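Local coordinates for bifunctional thiamine biosynthesis protein ThiDN (Methanocaldococcus jannaschii DSM 2661, PDB 2PHP), which probably phosphorylates hydroxymethylpyrimidine and, through the C-terminal ThiN domain that makes up this chain, condenses its diphosphate with a thiazole phosphate to thiamine phosphate, at residues Glu9-Ile12 / Lys13-Tyr17; Pro125-Thr129 / Met130-Thr134. All blocks are in the same frame, centred on the assembly; numbering follows the deposited sequence.

Contact 1: residues Glu9-Ile12 / Lys13-Tyr17; sequences EKVI and KNLSY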
loop_
_atom_site.group_PDB
_atom_site.type_symbol
_atom_site.label_atom_id
_atom_site.label_comp_id
_atom_site.label_asym_id
_atom_site.label_seq_id
_atom_site.Cartn_x
_atom_site.Cartn_y
_atom_site.Cartn_z
ATOM N N GLU B 9 17.972 16.549 0.025
ATOM C CA GLU B 9 16.942 16.614 -1.007
ATOM C C GLU B 9 17.429 15.879 -2.254
ATOM O O GLU B 9 16.693 15.102 -2.867
ATOM C CB GLU B 9 16.628 18.071 -1.360
ATOM C CG GLU B 9 15.495 18.233 -2.361
ATOM C CD GLU B 9 15.274 19.679 -2.782
ATOM O OE1 GLU B 9 15.492 20.590 -1.952
ATOM O OE2 GLU B 9 14.865 19.900 -3.940
ATOM N N LYS B 10 18.674 16.135 -2.638
ATOM C CA LYS B 10 19.219 15.469 -3.811
ATOM C C LYS B 10 19.173 13.950 -3.657
ATOM O O LYS B 10 18.780 13.234 -4.576
ATOM C CB LYS B 10 20.651 15.936 -4.081
ATOM C CG LYS B 10 21.290 15.297 -5.305
ATOM C CD LYS B 10 20.664 15.813 -6.590
ATOM C CE LYS B 10 21.303 15.174 -7.813
ATOM N NZ LYS B 10 20.700 15.672 -9.080
ATOM N N VAL B 11 19.577 13.460 -2.487
ATOM C CA VAL B 11 19.575 12.024 -2.215
ATOM C C VAL B 11 18.159 11.443 -2.283
ATOM O O VAL B 11 17.935 10.403 -2.911
ATOM C CB VAL B 11 20.177 11.720 -0.824
ATOM C CG1 VAL B 11 19.917 10.262 -0.437
ATOM C CG2 VAL B 11 21.682 11.996 -0.837
ATOM N N ILE B 12 17.207 12.104 -1.632
ATOM C CA ILE B 12 15.826 11.636 -1.655
ATOM C C ILE B 12 15.305 11.599 -3.095
ATOM O O ILE B 12 14.617 10.658 -3.478
ATOM C CB ILE B 12 14.904 12.539 -0.806
ATOM C CG1 ILE B 12 15.261 12.402 0.680
ATOM C CG2 ILE B 12 13.437 12.188 -1.071
ATOM C CD1 ILE B 12 15.184 10.999 1.224
ATOM N N LYS B 13 15.637 12.618 -3.887
ATOM C CA LYS B 13 15.192 12.664 -5.280
ATOM C C LYS B 13 15.811 11.542 -6.126
ATOM O O LYS B 13 15.145 10.982 -7.004
ATOM C CB LYS B 13 15.524 14.018 -5.929
ATOM C CG LYS B 13 14.634 15.173 -5.516
ATOM C CD LYS B 13 14.847 16.383 -6.430
ATOM C CE LYS B 13 14.191 17.628 -5.838
ATOM N NZ LYS B 13 14.741 18.888 -6.394
ATOM N N ASN B 14 17.076 11.216 -5.866
ATOM C CA ASN B 14 17.745 10.159 -6.617
ATOM C C ASN B 14 17.113 8.810 -6.300
ATOM O O ASN B 14 16.813 8.031 -7.200
ATOM C CB ASN B 14 19.239 10.118 -6.291
ATOM C CG ASN B 14 19.979 11.311 -6.840
ATOM O OD1 ASN B 14 19.586 11.877 -7.864
ATOM N ND2 ASN B 14 21.068 11.694 -6.177
ATOM N N LEU B 15 16.911 8.541 -5.016
ATOM C CA LEU B 15 16.296 7.284 -4.593
ATOM C C LEU B 15 14.882 7.146 -5.154
ATOM O O LEU B 15 14.496 6.082 -5.646
ATOM C CB LEU B 15 16.260 7.198 -3.065
ATOM C CG LEU B 15 17.582 6.749 -2.441
ATOM C CD1 LEU B 15 17.615 7.054 -0.955
ATOM C CD2 LEU B 15 17.750 5.262 -2.704
ATOM N N SER B 16 14.114 8.230 -5.072
ATOM C CA SER B 16 12.747 8.242 -5.567
ATOM C C SER B 16 12.680 7.939 -7.062
ATOM O O SER B 16 11.834 7.155 -7.504
ATOM C CB SER B 16 12.106 9.599 -5.290
ATOM O OG SER B 16 12.047 9.844 -3.896
ATOM N N TYR B 17 13.565 8.549 -7.846
ATOM C CA TYR B 17 13.544 8.294 -9.280
ATOM C C TYR B 17 14.027 6.876 -9.567
ATOM O O TYR B 17 13.524 6.220 -10.473
ATOM C CB TYR B 17 14.416 9.303 -10.041
ATOM C CG TYR B 17 14.319 9.118 -11.536
ATOM C CD1 TYR B 17 13.104 9.297 -12.202
ATOM C CD2 TYR B 17 15.425 8.723 -12.283
ATOM C CE1 TYR B 17 12.993 9.085 -13.577
ATOM C CE2 TYR B 17 15.327 8.509 -13.654
ATOM C CZ TYR B 17 14.110 8.689 -14.291
ATOM O OH TYR B 17 14.007 8.458 -15.642
HETATM O O HOH W 1 20.569 12.531 -10.319
#
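Val-11 and Leu-15 meet one turn apart on helix 8-22, on the side packed against the sheet. Their side chains run alongside each other, with Val-11 CG1 4.0 Å from Leu-15 CD1. Leu-15 also rests on Ile-37 and Ile-71, from strands 37-40 and 71-73. At the edge of this packed part, Ser-16 touches both Ile-71 and Ser-16 of the second subunit. Ile-12 O takes two bonds from it: Ser-16 N donates at 2.9 Å and the hydroxyl Ser-16 OG at 2.7 Å. The two donors reach Ile-12 O from opposite faces of the carbonyl plane. With chi1 at -62°, OG lies beside its own backbone N and can fold back onto the preceding turn.

The flank of Glu-9, Lys-10 and Lys-13 is looser. Glu-9 and Lys-13 run out together from the helix. Lys-13 NZ forms a salt bridge of 2.7 Å with Glu-9 OE2, on the anti lone pair of that oxygen. At the border lies buried Asn-14, its ND2 bonded to Glu-39. Lys-10 CG lies 3.7 Å from Asn-14 ND2. The bend at chi2 (71°) carries the lysine past the amide, with CE 3.7 Å from Asn-14 OD1. A water donates to OD1 and receives a weak bond from Lys-10 NZ. The chemistry is that of an amphipathic helix: apolar contacts face the sheet, while the i to i+4 ion pair joins the subunit interface, Glu-9 packing on Tyr-17 and Lys-13 on Asn-14 of the second subunit.

Contact 2: residues Pro125-Thr129 / Met130-Thr134; sequences PNVST and MEWGT
Ser-128 is the N-cap of helix 129-141, and its side chain meets Glu-131. The capping bond runs from Glu-131 N to Ser-128 OG; it is weak, 3.4 Å long, with an N-H...O angle of 158°. The same N-H makes a second weak bond, 3.1 Å at 121°, to Ser-128 O, so two weak acceptors share it. OG lies anti to the backbone N (chi1 155°), which turns it toward the first turn. The extended Glu-131 chain runs past the serine, with CG 3.1 Å from Ser-128 OG and the carboxylate near Ser-128 CB.

Stronger backbone bonds carry the turn. Trp-132 N donates to Ser-128 O at 2.9 Å, and Gly-133 N donates to Thr-129 O at 2.8 Å.

Two side-chain hydroxyls also bond. Thr-134 OG1 donates to Met-130 O at 2.7 Å, which also accepts from Thr-134 N. The Thr-129 hydroxyl is bonded to Glu-123 in the preceding loop.

Apolar contacts are few. Val-127 CG2 touches Trp-132 CB at 4.0 Å. Thr-129 CG2 lies 3.7 Å from CE of Met-130, a selenomethionine.

The bonds to Ser-128 and Thr-129 occupy the amides of residues 131 to 133, and the nearby Glu-123 carboxylate probably interacts favourably with the helix dipole.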
loop_
_atom_site.group_PDB
_atom_site.type_symbol
_atom_site.label_atom_id
_atom_site.label_comp_id
_atom_site.label_asym_id
_atom_site.label_seq_id
_atom_site.Cartn_x
_atom_site.Cartn_y
_atom_site.Cartn_z
ATOM N N PRO B 125 36.936 -12.680 14.226
ATOM C CA PRO B 125 36.139 -12.391 15.422
ATOM C C PRO B 125 35.892 -10.899 15.648
ATOM O O PRO B 125 36.693 -10.054 15.245
ATOM C CB PRO B 125 36.975 -13.003 16.548
ATOM C CG PRO B 125 37.753 -14.092 15.854
ATOM C CD PRO B 125 38.169 -13.399 14.589
ATOM N N ASN B 126 34.774 -10.598 16.302
ATOM C CA ASN B 126 34.370 -9.232 16.640
ATOM C C ASN B 126 34.368 -8.187 15.532
ATOM O O ASN B 126 34.922 -7.095 15.685
ATOM C CB ASN B 126 35.209 -8.720 17.811
ATOM C CG ASN B 126 35.067 -9.591 19.042
ATOM O OD1 ASN B 126 35.737 -10.617 19.174
ATOM N ND2 ASN B 126 34.170 -9.199 19.943
ATOM N N VAL B 127 33.733 -8.522 14.418
ATOM C CA VAL B 127 33.619 -7.594 13.305
ATOM C C VAL B 127 32.216 -7.722 12.742
ATOM O O VAL B 127 31.510 -8.695 13.017
ATOM C CB VAL B 127 34.615 -7.906 12.167
ATOM C CG1 VAL B 127 36.036 -7.751 12.659
ATOM C CG2 VAL B 127 34.367 -9.307 11.627
ATOM N N SER B 128 31.813 -6.722 11.968
ATOM C CA SER B 128 30.510 -6.721 11.321
ATOM C C SER B 128 30.722 -7.381 9.963
ATOM O O SER B 128 31.569 -6.938 9.183
ATOM C CB SER B 128 30.021 -5.287 11.129
ATOM O OG SER B 128 29.109 -5.197 10.045
ATOM N N THR B 129 29.973 -8.442 9.683
ATOM C CA THR B 129 30.118 -9.138 8.414
ATOM C C THR B 129 30.120 -8.182 7.222
ATOM O O THR B 129 30.963 -8.296 6.334
ATOM C CB THR B 129 28.979 -10.149 8.182
ATOM O OG1 THR B 129 28.823 -10.980 9.339
ATOM C CG2 THR B 129 29.290 -11.024 6.969
HETATM N N MSE B 130 29.174 -7.244 7.199
HETATM C CA MSE B 130 29.076 -6.308 6.077
HETATM C C MSE B 130 30.222 -5.315 5.950
HETATM O O MSE B 130 30.601 -4.947 4.840
HETATM C CB MSE B 130 27.745 -5.555 6.124
HETATM C CG MSE B 130 26.527 -6.423 5.802
HETATM SE SE MSE B 130 26.589 -7.256 4.014
HETATM C CE MSE B 130 27.350 -8.962 4.550
ATOM N N GLU B 131 30.783 -4.877 7.073
ATOM C CA GLU B 131 31.893 -3.928 7.014
ATOM C C GLU B 131 33.159 -4.672 6.589
ATOM O O GLU B 131 33.880 -4.251 5.681
ATOM C CB GLU B 131 32.100 -3.268 8.380
ATOM C CG GLU B 131 30.807 -2.819 9.029
ATOM C CD GLU B 131 31.017 -2.085 10.340
ATOM O OE1 GLU B 131 31.920 -2.473 11.115
ATOM O OE2 GLU B 131 30.259 -1.125 10.600
ATOM N N TRP B 132 33.406 -5.796 7.247
ATOM C CA TRP B 132 34.571 -6.614 6.964
ATOM C C TRP B 132 34.565 -7.178 5.542
ATOM O O TRP B 132 35.577 -7.117 4.837
ATOM C CB TRP B 132 34.642 -7.761 7.975
ATOM C CG TRP B 132 35.591 -8.827 7.576
ATOM C CD1 TRP B 132 36.945 -8.831 7.750
ATOM C CD2 TRP B 132 35.272 -10.017 6.848
ATOM N NE1 TRP B 132 37.489 -9.954 7.168
ATOM C CE2 TRP B 132 36.485 -10.698 6.609
ATOM C CE3 TRP B 132 34.076 -10.573 6.374
ATOM C CZ2 TRP B 132 36.537 -11.911 5.909
ATOM C CZ3 TRP B 132 34.128 -11.779 5.680
ATOM C CH2 TRP B 132 35.352 -12.435 5.455
ATOM N N GLY B 133 33.429 -7.736 5.135
ATOM C CA GLY B 133 33.319 -8.316 3.805
ATOM C C GLY B 133 33.515 -7.306 2.691
ATOM O O GLY B 133 34.153 -7.599 1.677
ATOM N N THR B 134 32.949 -6.115 2.869
ATOM C CA THR B 134 33.079 -5.068 1.868
ATOM C C THR B 134 34.548 -4.665 1.779
ATOM O O THR B 134 35.102 -4.539 0.685
ATOM C CB THR B 134 32.231 -3.833 2.235
ATOM O OG1 THR B 134 30.841 -4.190 2.228
ATOM C CG2 THR B 134 32.469 -2.702 1.239
#

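Contact 1 is the more buried: four of its eight touching residues are buried and none is exposed. Contact 2 lies nearer the surface, with two of seven buried and two exposed. The centre of each lies about 16 Å from the centre of the chain. They share no helix or strand. Contact 1 lies within helix 8-22, against the sheet and a second subunit. Contact 2 joins the loop after strand 115-117 to helix 129-141, next to helix 77-87, and no other chain of the assembly touches it. Their centres are 28 Å apart. Contact 1 combines an ion pair with apolar packing on the sheet, whereas contact 2 depends mainly on polar bonds that start a helix.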